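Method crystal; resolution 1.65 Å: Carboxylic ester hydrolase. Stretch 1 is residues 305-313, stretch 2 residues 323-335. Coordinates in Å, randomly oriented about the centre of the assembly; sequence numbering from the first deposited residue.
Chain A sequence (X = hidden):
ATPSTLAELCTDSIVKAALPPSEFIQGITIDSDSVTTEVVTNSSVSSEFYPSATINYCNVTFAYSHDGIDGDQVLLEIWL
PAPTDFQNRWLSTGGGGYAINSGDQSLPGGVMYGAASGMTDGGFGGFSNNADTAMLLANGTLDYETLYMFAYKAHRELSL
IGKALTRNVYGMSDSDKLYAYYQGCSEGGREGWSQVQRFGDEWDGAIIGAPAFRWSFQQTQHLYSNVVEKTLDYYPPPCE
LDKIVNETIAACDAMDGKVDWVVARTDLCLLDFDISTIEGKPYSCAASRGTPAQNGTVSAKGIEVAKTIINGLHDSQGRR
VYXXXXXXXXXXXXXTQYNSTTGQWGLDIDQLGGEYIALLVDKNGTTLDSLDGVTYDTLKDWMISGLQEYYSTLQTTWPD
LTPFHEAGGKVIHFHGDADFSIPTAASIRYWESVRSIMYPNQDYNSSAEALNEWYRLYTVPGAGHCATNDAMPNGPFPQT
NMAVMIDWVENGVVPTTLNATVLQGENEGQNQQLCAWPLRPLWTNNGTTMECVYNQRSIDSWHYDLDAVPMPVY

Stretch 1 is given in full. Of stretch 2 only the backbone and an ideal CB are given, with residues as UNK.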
# COMPACT_ATOMS: atom_id res chain seq x y z
N VAL A 305 -15.63 22.60 -5.73
CA VAL A 305 -14.26 22.09 -5.48
C VAL A 305 -14.37 20.58 -5.22
O VAL A 305 -13.61 19.80 -5.87
CB VAL A 305 -13.57 22.81 -4.33
CG1 VAL A 305 -12.35 22.04 -3.83
CG2 VAL A 305 -13.17 24.22 -4.77
N ALA A 306 -15.30 20.15 -4.38
CA ALA A 306 -15.37 18.74 -3.96
C ALA A 306 -15.70 17.91 -5.19
O ALA A 306 -15.12 16.83 -5.37
CB ALA A 306 -16.36 18.50 -2.85
N LYS A 307 -16.67 18.34 -6.00
CA LYS A 307 -17.10 17.55 -7.15
C LYS A 307 -15.92 17.45 -8.13
O LYS A 307 -15.82 16.44 -8.84
CB LYS A 307 -18.28 18.16 -7.89
CG LYS A 307 -19.63 17.92 -7.24
CD LYS A 307 -20.74 18.28 -8.20
CE LYS A 307 -22.08 18.00 -7.57
NZ LYS A 307 -23.16 18.19 -8.56
N THR A 308 -15.17 18.52 -8.26
CA THR A 308 -14.05 18.58 -9.24
C THR A 308 -12.96 17.58 -8.78
O THR A 308 -12.42 16.89 -9.65
CB THR A 308 -13.56 20.02 -9.43
OG1 THR A 308 -14.69 20.78 -9.88
CG2 THR A 308 -12.45 20.08 -10.45
N ILE A 309 -12.65 17.56 -7.50
CA ILE A 309 -11.64 16.63 -6.90
C ILE A 309 -12.13 15.21 -7.16
O ILE A 309 -11.39 14.39 -7.75
CB ILE A 309 -11.42 16.91 -5.43
CG1 ILE A 309 -10.71 18.24 -5.23
CG2 ILE A 309 -10.63 15.76 -4.78
CD1 ILE A 309 -10.67 18.74 -3.81
N ILE A 310 -13.35 14.91 -6.76
CA ILE A 310 -13.90 13.54 -6.95
C ILE A 310 -13.85 13.12 -8.41
O ILE A 310 -13.62 11.94 -8.68
CB ILE A 310 -15.28 13.42 -6.28
CG1 ILE A 310 -15.07 13.49 -4.78
CG2 ILE A 310 -16.02 12.16 -6.70
CD1 ILE A 310 -16.32 13.62 -3.97
N ASN A 311 -14.09 14.03 -9.35
CA ASN A 311 -14.15 13.70 -10.79
C ASN A 311 -12.77 13.35 -11.38
O ASN A 311 -12.75 12.84 -12.47
CB ASN A 311 -14.73 14.88 -11.58
CG ASN A 311 -15.17 14.51 -12.96
OD1 ASN A 311 -15.98 13.59 -13.15
ND2 ASN A 311 -14.65 15.21 -13.95
N GLY A 312 -11.69 13.67 -10.68
CA GLY A 312 -10.32 13.28 -11.10
C GLY A 312 -9.73 14.27 -12.10
O GLY A 312 -10.47 15.01 -12.78
N LEU A 313 -8.42 14.23 -12.24
CA LEU A 313 -7.68 15.14 -13.15
C LEU A 313 -8.14 14.96 -14.58
O LEU A 313 -8.05 13.85 -15.16
CB LEU A 313 -6.18 14.91 -13.01
CG LEU A 313 -5.33 15.68 -13.99
CD1 LEU A 313 -5.43 17.17 -13.76
CD2 LEU A 313 -3.88 15.24 -13.85
N UNK A 323 -7.81 9.35 -12.06
CA UNK A 323 -9.00 9.27 -11.18
C UNK A 323 -8.54 9.59 -9.80
O UNK A 323 -7.33 9.66 -9.50
CB UNK A 323 -9.68 7.90 -11.22
N UNK A 324 -9.51 9.87 -8.96
CA UNK A 324 -9.25 10.32 -7.60
C UNK A 324 -9.88 9.33 -6.61
O UNK A 324 -10.39 8.27 -7.03
CB UNK A 324 -9.80 11.73 -7.38
N UNK A 325 -9.77 9.69 -5.35
CA UNK A 325 -10.28 8.90 -4.21
C UNK A 325 -11.78 8.73 -4.35
O UNK A 325 -12.49 9.59 -4.95
CB UNK A 325 -9.94 9.57 -2.87
N UNK A 326 -12.27 7.62 -3.82
CA UNK A 326 -13.72 7.32 -3.84
C UNK A 326 -14.48 8.34 -2.98
O UNK A 326 -13.96 8.91 -2.04
CB UNK A 326 -13.99 5.90 -3.34
N UNK A 327 -15.78 8.55 -3.28
CA UNK A 327 -16.65 9.20 -2.28
C UNK A 327 -16.53 8.48 -0.93
O UNK A 327 -16.35 7.26 -0.92
CB UNK A 327 -18.11 9.20 -2.75
N UNK A 328 -16.55 9.23 0.17
CA UNK A 328 -16.42 8.87 1.62
C UNK A 328 -14.96 8.93 2.05
O UNK A 328 -14.73 8.99 3.24
CB UNK A 328 -16.98 7.47 1.89
N UNK A 329 -13.99 9.00 1.13
CA UNK A 329 -12.59 9.25 1.53
C UNK A 329 -12.44 10.69 2.02
O UNK A 329 -13.01 11.61 1.36
CB UNK A 329 -11.63 8.98 0.37
N UNK A 330 -11.68 10.88 3.09
CA UNK A 330 -11.37 12.22 3.62
C UNK A 330 -10.67 13.07 2.56
O UNK A 330 -9.93 12.54 1.71
CB UNK A 330 -10.49 12.12 4.87
N UNK A 331 -10.90 14.38 2.60
CA UNK A 331 -10.25 15.33 1.66
C UNK A 331 -8.89 15.77 2.22
O UNK A 331 -8.65 16.99 2.43
CB UNK A 331 -11.14 16.55 1.42
N UNK A 332 -7.94 14.83 2.38
CA UNK A 332 -6.62 15.14 2.96
C UNK A 332 -5.79 15.98 1.99
O UNK A 332 -5.17 16.92 2.45
CB UNK A 332 -5.87 13.85 3.31
N UNK A 333 -5.77 15.61 0.71
CA UNK A 333 -4.98 16.34 -0.31
C UNK A 333 -5.46 17.80 -0.32
O UNK A 333 -4.62 18.70 -0.54
CB UNK A 333 -5.13 15.71 -1.69
N UNK A 334 -6.76 17.99 -0.10
CA UNK A 334 -7.38 19.34 -0.22
C UNK A 334 -7.10 20.20 1.00
O UNK A 334 -7.51 21.42 0.97
CB UNK A 334 -8.89 19.22 -0.42
N UNK A 335 -6.51 19.67 2.06
CA UNK A 335 -6.31 20.39 3.34
C UNK A 335 -5.75 21.79 3.05
O UNK A 335 -4.78 21.95 2.28
CB UNK A 335 -5.37 19.62 4.26

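Position 323 lies against the end of the helix, its CA 4.2 Å from Gly312 CA, but its CA-to-CB bond points away, so stretch 1 hardly restricts the side chain. Gly312 matters more here: its phi is positive, and a CB on it would lie 3.0 Å from the CA of 323. The residue is Phe323, which makes no close side-chain contact with stretch 1.

Position 324 points toward stretch 1, and its ideal CB is 3.1 Å from Ile309 O. So tight an approach favours a small residue, alanine, serine or perhaps cysteine, and the carbonyl would suit a hydroxyl. It is Ser324, with chi1 t; its OG lies 3.3 Å from Ile309 O. The backbones are joined through water: one molecule donates to Ile310 O (2.9 Å) and accepts from Ser324 N (2.9 Å).

At 325 the CB points sideways with nothing of stretch 1 within 5.5 Å, so many residues, large ones included, would fit. Tyr325 occupies it, its hydroxyl bonding to 333. A second water donates to both Ile310 O and Tyr325 O, each at 2.8 Å.

Position 326 points away and leaves the choice open; Gln326 begins a type II turn.

The phi of -52° and psi of 142° at 327 suit proline at the second place of this turn, and the ideal CB is 4.9 Å from Ile310 CD1, so an apolar residue is reasonable. Pro327 brings its CG to 4.4 Å from Ile310 CG2.

With phi 91°, 328 would favour glycine or asparagine. It is nevertheless Thr328, pointing away, whose OG1 donates to Pro327 O at 2.6 Å.

Positions 329 and 330 are out of reach of stretch 1, which sets no preference; the residues are Ala329 and Ala330.

Position 331 points toward the helix from a distance, its CA 8.3 Å from Ala306 CA. Ala306, Ile309 and Ile310 offer an apolar surface that a long or aromatic side chain could reach. Phe331 does so: CZ lies 3.8 Å from Ala306 CB and 3.9 Å from Ile310 CD1, while Ile309 CD1 meets the ring edge, 4.0 Å from CD2.

Position 332 is out of reach, with no preference set; Asp332 starts a type I turn. Position 333 points toward stretch 1 with space before it for several kinds, polar ones included; Asp333 OD2 accepts from Tyr325 OH at 2.6 Å.

At 334 the ideal CB is already 3.9 Å from Ile309 CD1, favouring a small apolar residue; Ala334 CB packs 3.8 Å from that methyl. Position 335 is out of reach and unrestricted; Glu335 completes the turn.

Stretch 2 323-335: FSYQPTAAFDDAE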
# COMPACT_ATOMS: atom_id res chain seq x y z
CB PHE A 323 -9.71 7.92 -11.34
CG PHE A 323 -8.76 6.74 -11.44
CD1 PHE A 323 -8.11 6.31 -10.31
CD2 PHE A 323 -8.52 6.13 -12.64
CE1 PHE A 323 -7.18 5.30 -10.41
CE2 PHE A 323 -7.64 5.07 -12.72
CZ PHE A 323 -6.97 4.68 -11.60
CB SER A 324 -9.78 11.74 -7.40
OG SER A 324 -9.31 12.29 -6.20
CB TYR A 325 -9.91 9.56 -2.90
CG TYR A 325 -8.49 10.04 -2.86
CD1 TYR A 325 -7.43 9.15 -2.71
CD2 TYR A 325 -8.17 11.36 -3.04
CE1 TYR A 325 -6.12 9.57 -2.73
CE2 TYR A 325 -6.86 11.80 -3.07
CZ TYR A 325 -5.82 10.90 -2.89
OH TYR A 325 -4.54 11.37 -2.87
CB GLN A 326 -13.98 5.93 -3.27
CG GLN A 326 -13.54 4.78 -4.17
CD GLN A 326 -14.18 4.79 -5.53
OE1 GLN A 326 -13.62 5.28 -6.52
NE2 GLN A 326 -15.40 4.25 -5.60
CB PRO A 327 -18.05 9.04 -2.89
CG PRO A 327 -17.81 8.90 -4.37
CD PRO A 327 -16.48 8.14 -4.50
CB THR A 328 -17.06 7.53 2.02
OG1 THR A 328 -16.37 6.40 1.51
CG2 THR A 328 -18.46 7.35 1.51
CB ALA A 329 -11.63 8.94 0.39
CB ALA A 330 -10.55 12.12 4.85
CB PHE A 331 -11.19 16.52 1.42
CG PHE A 331 -12.34 16.23 0.51
CD1 PHE A 331 -13.53 15.72 1.00
CD2 PHE A 331 -12.25 16.50 -0.84
CE1 PHE A 331 -14.58 15.43 0.15
CE2 PHE A 331 -13.30 16.21 -1.68
CZ PHE A 331 -14.47 15.68 -1.19
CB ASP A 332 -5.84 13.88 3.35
CG ASP A 332 -6.27 13.27 4.67
OD1 ASP A 332 -7.48 13.07 4.86
OD2 ASP A 332 -5.38 12.98 5.51
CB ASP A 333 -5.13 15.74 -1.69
CG ASP A 333 -4.23 14.50 -1.92
OD1 ASP A 333 -3.43 14.15 -0.99
OD2 ASP A 333 -4.34 13.97 -3.03
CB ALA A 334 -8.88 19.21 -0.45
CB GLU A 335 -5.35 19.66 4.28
CG GLU A 335 -5.37 20.25 5.69
CD GLU A 335 -6.53 19.79 6.57
OE1 GLU A 335 -7.40 18.98 6.10
OE2 GLU A 335 -6.57 20.22 7.74
O HOH W 1 -11.99 10.34 -10.42
O HOH W 2 -13.95 9.47 -7.30
O HOH W 3 -7.02 12.83 -10.02
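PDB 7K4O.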